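Regulatory protein SWI6 (Saccharomyces cerevisiae, PDB 1SW6) acts, through a chain whose ankyrin-repeat domain is seen here, as the shared subunit of the yeast transcription complexes SBF, with SWI4, and MBF, with MBP1, in cell-cycle-dependent transcription. Local coordinates at residues E58-L63 with T119-I125; L67-L71 with P134-L138. Numbering follows the deposited sequence.

Contact 1: E58-L63 with T119-I125; sequences EQKMKL and TQLNLNI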
ATOM      1  N   GLU A  58     -17.062 -16.394  -4.172  1.00 71.51           N
ATOM      2  CA  GLU A  58     -18.030 -15.735  -3.314  1.00 70.27           C
ATOM      3  C   GLU A  58     -17.537 -15.657  -1.870  1.00 68.58           C
ATOM      4  O   GLU A  58     -17.929 -14.758  -1.123  1.00 67.80           O
ATOM      5  CB  GLU A  58     -19.391 -16.433  -3.420  1.00 70.98           C
ATOM      6  CG  GLU A  58     -19.986 -16.315  -4.832  1.00 72.93           C
ATOM      7  CD  GLU A  58     -21.476 -16.614  -4.905  1.00 74.14           C
ATOM      8  OE1 GLU A  58     -22.059 -16.456  -6.003  1.00 74.00           O
ATOM      9  OE2 GLU A  58     -22.066 -17.005  -3.875  1.00 74.78           O
ATOM     10  N   GLN A  59     -16.669 -16.585  -1.473  1.00 66.71           N
ATOM     11  CA  GLN A  59     -16.122 -16.543  -0.121  1.00 65.09           C
ATOM     12  C   GLN A  59     -15.263 -15.294  -0.043  1.00 63.18           C
ATOM     13  O   GLN A  59     -15.251 -14.595   0.970  1.00 63.02           O
ATOM     14  CB  GLN A  59     -15.247 -17.755   0.170  1.00 65.59           C
ATOM     15  CG  GLN A  59     -15.998 -19.030   0.443  1.00 67.53           C
ATOM     16  CD  GLN A  59     -15.098 -20.094   1.044  1.00 68.87           C
ATOM     17  OE1 GLN A  59     -14.101 -20.501   0.442  1.00 68.89           O
ATOM     18  NE2 GLN A  59     -15.444 -20.547   2.244  1.00 69.62           N
ATOM     19  N   LYS A  60     -14.555 -15.020  -1.135  1.00 60.64           N
ATOM     20  CA  LYS A  60     -13.685 -13.856  -1.212  1.00 59.50           C
ATOM     21  C   LYS A  60     -14.488 -12.564  -1.121  1.00 58.42           C
ATOM     22  O   LYS A  60     -14.124 -11.651  -0.371  1.00 57.18           O
ATOM     23  CB  LYS A  60     -12.880 -13.881  -2.512  1.00 59.50           C
ATOM     24  CG  LYS A  60     -11.902 -12.731  -2.636  1.00 60.72           C
ATOM     25  CD  LYS A  60     -11.022 -12.876  -3.865  1.00 61.83           C
ATOM     26  CE  LYS A  60      -9.971 -11.771  -3.913  1.00 62.77           C
ATOM     27  NZ  LYS A  60      -9.180 -11.775  -5.180  1.00 63.67           N
ATOM     28  N   MET A  61     -15.581 -12.491  -1.879  1.00 57.11           N
ATOM     29  CA  MET A  61     -16.435 -11.307  -1.865  1.00 56.63           C
ATOM     30  C   MET A  61     -16.946 -11.062  -0.450  1.00 54.07           C
ATOM     31  O   MET A  61     -17.023  -9.920  -0.004  1.00 52.93           O
ATOM     32  CB  MET A  61     -17.615 -11.478  -2.826  1.00 58.39           C
ATOM     33  CG  MET A  61     -17.189 -11.793  -4.245  1.00 62.24           C
ATOM     34  SD  MET A  61     -18.572 -12.188  -5.327  1.00 67.02           S
ATOM     35  CE  MET A  61     -17.956 -11.553  -6.886  1.00 65.05           C
ATOM     36  N   LYS A  62     -17.282 -12.139   0.253  1.00 51.38           N
ATOM     37  CA  LYS A  62     -17.763 -12.020   1.618  1.00 50.27           C
ATOM     38  C   LYS A  62     -16.630 -11.548   2.527  1.00 49.32           C
ATOM     39  O   LYS A  62     -16.810 -10.632   3.330  1.00 47.79           O
ATOM     40  CB  LYS A  62     -18.291 -13.362   2.126  1.00 50.78           C
ATOM     41  CG  LYS A  62     -18.857 -13.277   3.536  1.00 51.99           C
ATOM     42  CD  LYS A  62     -19.250 -14.638   4.077  1.00 53.49           C
ATOM     43  CE  LYS A  62     -19.926 -14.501   5.436  1.00 54.27           C
ATOM     44  NZ  LYS A  62     -20.216 -15.836   6.047  1.00 56.97           N
ATOM     45  N   LEU A  63     -15.462 -12.178   2.406  1.00 48.65           N
ATOM     46  CA  LEU A  63     -14.319 -11.791   3.227  1.00 47.27           C
ATOM     47  C   LEU A  63     -13.993 -10.318   2.968  1.00 47.64           C
ATOM     48  O   LEU A  63     -13.757  -9.545   3.903  1.00 46.69           O
ATOM     49  CB  LEU A  63     -13.093 -12.652   2.896  1.00 45.73           C
ATOM     50  CG  LEU A  63     -11.812 -12.287   3.662  1.00 43.57           C
ATOM     51  CD1 LEU A  63     -12.087 -12.393   5.154  1.00 41.63           C
ATOM     52  CD2 LEU A  63     -10.658 -13.212   3.254  1.00 42.07           C
ATOM     53  N   THR A 119     -22.872 -17.760   1.852  1.00 77.99           N
ATOM     54  CA  THR A 119     -21.498 -18.262   1.836  1.00 76.50           C
ATOM     55  C   THR A 119     -20.915 -18.325   3.242  1.00 75.05           C
ATOM     56  O   THR A 119     -21.347 -17.595   4.132  1.00 75.51           O
ATOM     57  CB  THR A 119     -20.584 -17.345   0.991  1.00 77.05           C
ATOM     58  OG1 THR A 119     -21.245 -16.998  -0.232  1.00 77.70           O
ATOM     59  CG2 THR A 119     -19.272 -18.050   0.671  1.00 76.70           C
ATOM     60  N   GLN A 120     -19.929 -19.192   3.442  1.00 73.09           N
ATOM     61  CA  GLN A 120     -19.296 -19.303   4.747  1.00 71.63           C
ATOM     62  C   GLN A 120     -18.100 -18.362   4.826  1.00 69.37           C
ATOM     63  O   GLN A 120     -17.385 -18.174   3.840  1.00 68.66           O
ATOM     64  CB  GLN A 120     -18.829 -20.734   5.006  1.00 73.72           C
ATOM     65  CG  GLN A 120     -18.104 -20.888   6.338  1.00 76.81           C
ATOM     66  CD  GLN A 120     -17.741 -22.327   6.652  1.00 79.07           C
ATOM     67  OE1 GLN A 120     -17.062 -22.997   5.864  1.00 80.34           O
ATOM     68  NE2 GLN A 120     -18.185 -22.811   7.812  1.00 79.49           N
ATOM     69  N   LEU A 121     -17.892 -17.768   5.999  1.00 66.65           N
ATOM     70  CA  LEU A 121     -16.776 -16.849   6.205  1.00 63.07           C
ATOM     71  C   LEU A 121     -15.457 -17.601   6.313  1.00 61.59           C
ATOM     72  O   LEU A 121     -15.293 -18.461   7.176  1.00 61.37           O
ATOM     73  CB  LEU A 121     -16.977 -16.026   7.474  1.00 62.03           C
ATOM     74  CG  LEU A 121     -15.832 -15.040   7.732  1.00 61.59           C
ATOM     75  CD1 LEU A 121     -15.745 -14.059   6.567  1.00 60.65           C
ATOM     76  CD2 LEU A 121     -16.061 -14.295   9.037  1.00 61.21           C
ATOM     77  N   ASN A 122     -14.517 -17.262   5.437  1.00 59.93           N
ATOM     78  CA  ASN A 122     -13.204 -17.899   5.415  1.00 58.24           C
ATOM     79  C   ASN A 122     -12.162 -16.790   5.539  1.00 56.53           C
ATOM     80  O   ASN A 122     -12.030 -15.969   4.635  1.00 56.84           O
ATOM     81  CB  ASN A 122     -13.025 -18.644   4.092  1.00 58.61           C
ATOM     82  CG  ASN A 122     -11.796 -19.524   4.075  1.00 59.97           C
ATOM     83  OD1 ASN A 122     -10.708 -19.111   4.482  1.00 59.65           O
ATOM     84  ND2 ASN A 122     -11.959 -20.748   3.583  1.00 60.85           N
ATOM     85  N   LEU A 123     -11.424 -16.770   6.649  1.00 54.18           N
ATOM     86  CA  LEU A 123     -10.416 -15.735   6.891  1.00 51.83           C
ATOM     87  C   LEU A 123      -9.079 -15.951   6.200  1.00 51.27           C
ATOM     88  O   LEU A 123      -8.232 -15.059   6.194  1.00 50.00           O
ATOM     89  CB  LEU A 123     -10.153 -15.596   8.392  1.00 51.48           C
ATOM     90  CG  LEU A 123     -11.347 -15.316   9.298  1.00 50.01           C
ATOM     91  CD1 LEU A 123     -10.898 -15.384  10.742  1.00 49.96           C
ATOM     92  CD2 LEU A 123     -11.935 -13.958   8.964  1.00 49.88           C
ATOM     93  N   ASN A 124      -8.891 -17.125   5.610  1.00 50.66           N
ATOM     94  CA  ASN A 124      -7.628 -17.439   4.964  1.00 51.12           C
ATOM     95  C   ASN A 124      -7.674 -17.394   3.434  1.00 51.91           C
ATOM     96  O   ASN A 124      -7.356 -18.375   2.749  1.00 50.69           O
ATOM     97  CB  ASN A 124      -7.151 -18.802   5.474  1.00 51.56           C
ATOM     98  CG  ASN A 124      -6.996 -18.826   6.995  1.00 51.48           C
ATOM     99  OD1 ASN A 124      -7.565 -19.677   7.679  1.00 51.36           O
ATOM    100  ND2 ASN A 124      -6.225 -17.879   7.525  1.00 49.87           N
ATOM    101  N   ILE A 125      -8.054 -16.227   2.920  1.00 51.83           N
ATOM    102  CA  ILE A 125      -8.165 -15.977   1.487  1.00 52.44           C
ATOM    103  C   ILE A 125      -7.420 -14.692   1.134  1.00 52.67           C
ATOM    104  O   ILE A 125      -7.543 -13.686   1.831  1.00 52.27           O
ATOM    105  CB  ILE A 125      -9.642 -15.758   1.074  1.00 52.71           C
ATOM    106  CG1 ILE A 125     -10.483 -16.979   1.437  1.00 53.91           C
ATOM    107  CG2 ILE A 125      -9.731 -15.438  -0.411  1.00 53.46           C
ATOM    108  CD1 ILE A 125     -11.966 -16.779   1.196  1.00 54.47           C
TER

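Contact 2: L67-L71 with P134-L138; sequences LQRLL and PLHWL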
ATOM      1  N   LEU A  67     -14.020  -7.438   5.775  1.00 59.14           N
ATOM      2  CA  LEU A  67     -12.788  -6.682   5.961  1.00 61.55           C
ATOM      3  C   LEU A  67     -12.989  -5.171   5.896  1.00 62.36           C
ATOM      4  O   LEU A  67     -12.344  -4.425   6.634  1.00 62.11           O
ATOM      5  CB  LEU A  67     -11.753  -7.099   4.911  1.00 61.71           C
ATOM      6  CG  LEU A  67     -10.320  -7.330   5.400  1.00 63.09           C
ATOM      7  CD1 LEU A  67      -9.401  -7.486   4.197  1.00 63.13           C
ATOM      8  CD2 LEU A  67      -9.859  -6.169   6.264  1.00 63.13           C
ATOM      9  N   GLN A  68     -13.873  -4.718   5.012  1.00 63.00           N
ATOM     10  CA  GLN A  68     -14.135  -3.287   4.873  1.00 64.07           C
ATOM     11  C   GLN A  68     -14.945  -2.770   6.062  1.00 64.01           C
ATOM     12  O   GLN A  68     -14.812  -1.611   6.454  1.00 63.63           O
ATOM     13  CB  GLN A  68     -14.884  -3.005   3.565  1.00 65.29           C
ATOM     14  CG  GLN A  68     -14.554  -1.650   2.946  1.00 67.33           C
ATOM     15  CD  GLN A  68     -13.090  -1.538   2.517  1.00 68.44           C
ATOM     16  OE1 GLN A  68     -12.634  -0.469   2.098  1.00 69.70           O
ATOM     17  NE2 GLN A  68     -12.351  -2.642   2.619  1.00 68.64           N
ATOM     18  N   ARG A  69     -15.783  -3.632   6.632  1.00 64.26           N
ATOM     19  CA  ARG A  69     -16.597  -3.259   7.785  1.00 65.01           C
ATOM     20  C   ARG A  69     -15.709  -3.085   9.014  1.00 64.47           C
ATOM     21  O   ARG A  69     -16.052  -2.346   9.934  1.00 64.72           O
ATOM     22  CB  ARG A  69     -17.660  -4.328   8.065  1.00 66.62           C
ATOM     23  CG  ARG A  69     -18.621  -4.556   6.911  1.00 70.53           C
ATOM     24  CD  ARG A  69     -19.363  -3.273   6.560  1.00 73.72           C
ATOM     25  NE  ARG A  69     -20.490  -3.006   7.452  1.00 75.97           N
ATOM     26  CZ  ARG A  69     -21.705  -3.525   7.297  1.00 77.34           C
ATOM     27  NH1 ARG A  69     -21.958  -4.342   6.279  1.00 77.78           N
ATOM     28  NH2 ARG A  69     -22.674  -3.226   8.156  1.00 77.75           N
ATOM     29  N   LEU A  70     -14.573  -3.773   9.032  1.00 63.32           N
ATOM     30  CA  LEU A  70     -13.648  -3.661  10.150  1.00 62.95           C
ATOM     31  C   LEU A  70     -12.873  -2.358  10.015  1.00 62.71           C
ATOM     32  O   LEU A  70     -12.750  -1.596  10.975  1.00 62.92           O
ATOM     33  CB  LEU A  70     -12.667  -4.836  10.170  1.00 62.71           C
ATOM     34  CG  LEU A  70     -13.202  -6.224  10.529  1.00 63.36           C
ATOM     35  CD1 LEU A  70     -12.052  -7.223  10.560  1.00 62.29           C
ATOM     36  CD2 LEU A  70     -13.902  -6.175  11.881  1.00 62.89           C
ATOM     37  N   LEU A  71     -12.358  -2.109   8.812  1.00 62.27           N
ATOM     38  CA  LEU A  71     -11.588  -0.901   8.524  1.00 61.85           C
ATOM     39  C   LEU A  71     -12.439   0.371   8.567  1.00 61.99           C
ATOM     40  O   LEU A  71     -11.928   1.460   8.841  1.00 61.21           O
ATOM     41  CB  LEU A  71     -10.921  -1.022   7.150  1.00 61.47           C
ATOM     42  CG  LEU A  71      -9.897  -2.143   6.969  1.00 61.30           C
ATOM     43  CD1 LEU A  71      -9.408  -2.183   5.524  1.00 60.96           C
ATOM     44  CD2 LEU A  71      -8.742  -1.916   7.923  1.00 60.50           C
ATOM     45  N   PRO A 134      -6.193 -11.002   5.277  1.00 39.83           N
ATOM     46  CA  PRO A 134      -6.623  -9.915   6.157  1.00 39.21           C
ATOM     47  C   PRO A 134      -5.564  -9.624   7.227  1.00 38.18           C
ATOM     48  O   PRO A 134      -5.345  -8.471   7.614  1.00 36.90           O
ATOM     49  CB  PRO A 134      -7.925 -10.456   6.749  1.00 39.15           C
ATOM     50  CG  PRO A 134      -8.496 -11.219   5.599  1.00 39.60           C
ATOM     51  CD  PRO A 134      -7.281 -11.979   5.081  1.00 40.29           C
ATOM     52  N   LEU A 135      -4.906 -10.678   7.697  1.00 38.40           N
ATOM     53  CA  LEU A 135      -3.885 -10.532   8.729  1.00 39.05           C
ATOM     54  C   LEU A 135      -2.737  -9.603   8.306  1.00 38.32           C
ATOM     55  O   LEU A 135      -2.223  -8.844   9.130  1.00 39.51           O
ATOM     56  CB  LEU A 135      -3.348 -11.913   9.131  1.00 40.12           C
ATOM     57  CG  LEU A 135      -3.040 -12.118  10.617  1.00 41.56           C
ATOM     58  CD1 LEU A 135      -4.244 -11.756  11.468  1.00 40.96           C
ATOM     59  CD2 LEU A 135      -2.640 -13.569  10.843  1.00 39.85           C
ATOM     60  N   HIS A 136      -2.338  -9.654   7.034  1.00 37.55           N
ATOM     61  CA  HIS A 136      -1.264  -8.788   6.543  1.00 36.57           C
ATOM     62  C   HIS A 136      -1.685  -7.320   6.606  1.00 37.70           C
ATOM     63  O   HIS A 136      -0.918  -6.460   7.043  1.00 36.03           O
ATOM     64  CB  HIS A 136      -0.914  -9.100   5.093  1.00 35.22           C
ATOM     65  CG  HIS A 136      -0.150 -10.372   4.901  1.00 35.85           C
ATOM     66  ND1 HIS A 136      -0.725 -11.618   5.037  1.00 36.96           N
ATOM     67  CD2 HIS A 136       1.132 -10.588   4.520  1.00 34.52           C
ATOM     68  CE1 HIS A 136       0.169 -12.546   4.741  1.00 37.29           C
ATOM     69  NE2 HIS A 136       1.303 -11.946   4.422  1.00 36.43           N
ATOM     70  N   TRP A 137      -2.897  -7.043   6.134  1.00 38.59           N
ATOM     71  CA  TRP A 137      -3.433  -5.682   6.117  1.00 39.56           C
ATOM     72  C   TRP A 137      -3.519  -5.097   7.515  1.00 37.99           C
ATOM     73  O   TRP A 137      -3.051  -3.981   7.765  1.00 35.94           O
ATOM     74  CB  TRP A 137      -4.832  -5.666   5.501  1.00 42.74           C
ATOM     75  CG  TRP A 137      -4.871  -5.629   4.008  1.00 48.29           C
ATOM     76  CD1 TRP A 137      -3.865  -5.959   3.143  1.00 50.68           C
ATOM     77  CD2 TRP A 137      -5.997  -5.280   3.199  1.00 51.69           C
ATOM     78  NE1 TRP A 137      -4.297  -5.838   1.842  1.00 51.25           N
ATOM     79  CE2 TRP A 137      -5.602  -5.422   1.848  1.00 52.38           C
ATOM     80  CE3 TRP A 137      -7.306  -4.859   3.482  1.00 53.82           C
ATOM     81  CZ2 TRP A 137      -6.469  -5.160   0.783  1.00 54.14           C
ATOM     82  CZ3 TRP A 137      -8.171  -4.598   2.420  1.00 54.72           C
ATOM     83  CH2 TRP A 137      -7.745  -4.750   1.088  1.00 55.13           C
ATOM     84  N   LEU A 138      -4.123  -5.860   8.419  1.00 36.13           N
ATOM     85  CA  LEU A 138      -4.307  -5.421   9.798  1.00 35.94           C
ATOM     86  C   LEU A 138      -3.017  -5.285  10.598  1.00 35.46           C
ATOM     87  O   LEU A 138      -2.922  -4.436  11.488  1.00 34.00           O
ATOM     88  CB  LEU A 138      -5.287  -6.360  10.506  1.00 36.28           C
ATOM     89  CG  LEU A 138      -6.712  -6.117  10.000  1.00 36.54           C
ATOM     90  CD1 LEU A 138      -7.692  -7.100  10.602  1.00 39.85           C
ATOM     91  CD2 LEU A 138      -7.107  -4.709  10.372  1.00 37.68           C
TER

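Contact 1: E58-L63 with T119-I125
Thr119 opens the contact. Its CA-to-CB bond points at helix 57-71, and its CG2 lies 3.4 Å from CG of Gln59. Its OG1 sits 3.7 Å from CB of Glu58. The backbone O of Thr119 takes a hydrogen bond from NZ of Lys62 at 2.8 Å. The fully extended Lys62 side chain thus carries its amine to a main-chain acceptor, while its methylenes pass close to the threonine. The CA-to-CB bond of Gln120 points away, but its O accepts a weak 3.5 Å hydrogen bond from NE2 of Gln59. The segment has no regular secondary structure. It belongs to the linker that runs from helix 105-115 toward the first ankyrin repeat, and here it drapes across the N-terminal part of helix 57-71. Leu121 brings CD1 to 4.3 Å from CD1 of Leu63 and also touches Leu109 of helix 105-115. At Asn122 the chain bends in an Asx turn: OD1 accepts from N of Asn124 at 2.9 Å. Leu123 CD2 then lies 4.1 Å from Leu63 CD1. Ile125 points back to the helix, with CB 3.5 Å from Leu63 CD2 and CD1 3.6 Å from Gln59 CB.

Contact 2: L67-L71 with P134-L138
The two short helical segments run nearly parallel, at 17° between their N-to-C directions. Their axes stay 11.8 Å apart at closest approach. The CA atoms of Leu67 and Pro134 are 7.0 Å apart, and those of Leu71 and Leu138 are 8.7 Å apart. Side chains must therefore bridge the gap, and no hydrogen bond crosses it. Leu67 makes the closest approach. Its CD1 lies 3.4 Å from CE3 of Trp137 and 4.1 Å from CG of Pro134. One turn later, Leu71 meets the same indole, with CD1 4.0 Å from Trp137 CE3. Its other methyl, CD2, is 4.1 Å from CD2 of Leu138. Leu67 and Leu71 both approach the indole obliquely. Leu70 adds a looser contact, CD1 to Leu138 CD1 at 4.4 Å. The polar end of Trp137 faces another partner: NE1 is hydrogen-bonded to Asp128. Trp137 also packs on Met214 of the second subunit. Pro134, Leu135 and His136 continue from Thr133 as the Thr-Pro-Leu-His signature that begins the first helix of an ankyrin repeat, here the first repeat. Helix 57-71 thus packs against the start of the repeat array. Helix 144-152 completes the hydrophobic cluster, with Leu146 touching both Leu70 and Leu138, and Leu150 touching Leu138.

Both contacts use helix 57-71, contact 1 its N-terminal part and contact 2 its C-terminal end. Each is partly buried. Contact 1 lies further out, about 23 Å from the centre of the chain to its own centre, against about 16 Å for contact 2. Its chemistry is mixed: main-chain oxygens of a loop meet polar side chains, and an apolar patch forms around Leu63. Contact 2 joins helix to helix through apolar side chains alone, yet buries less surface, 289 Å² against 630 Å². The two meet at Pro134, whose CG lies 3.8 Å from Leu63 CD2 and whose CD lies 3.4 Å from Leu123 O.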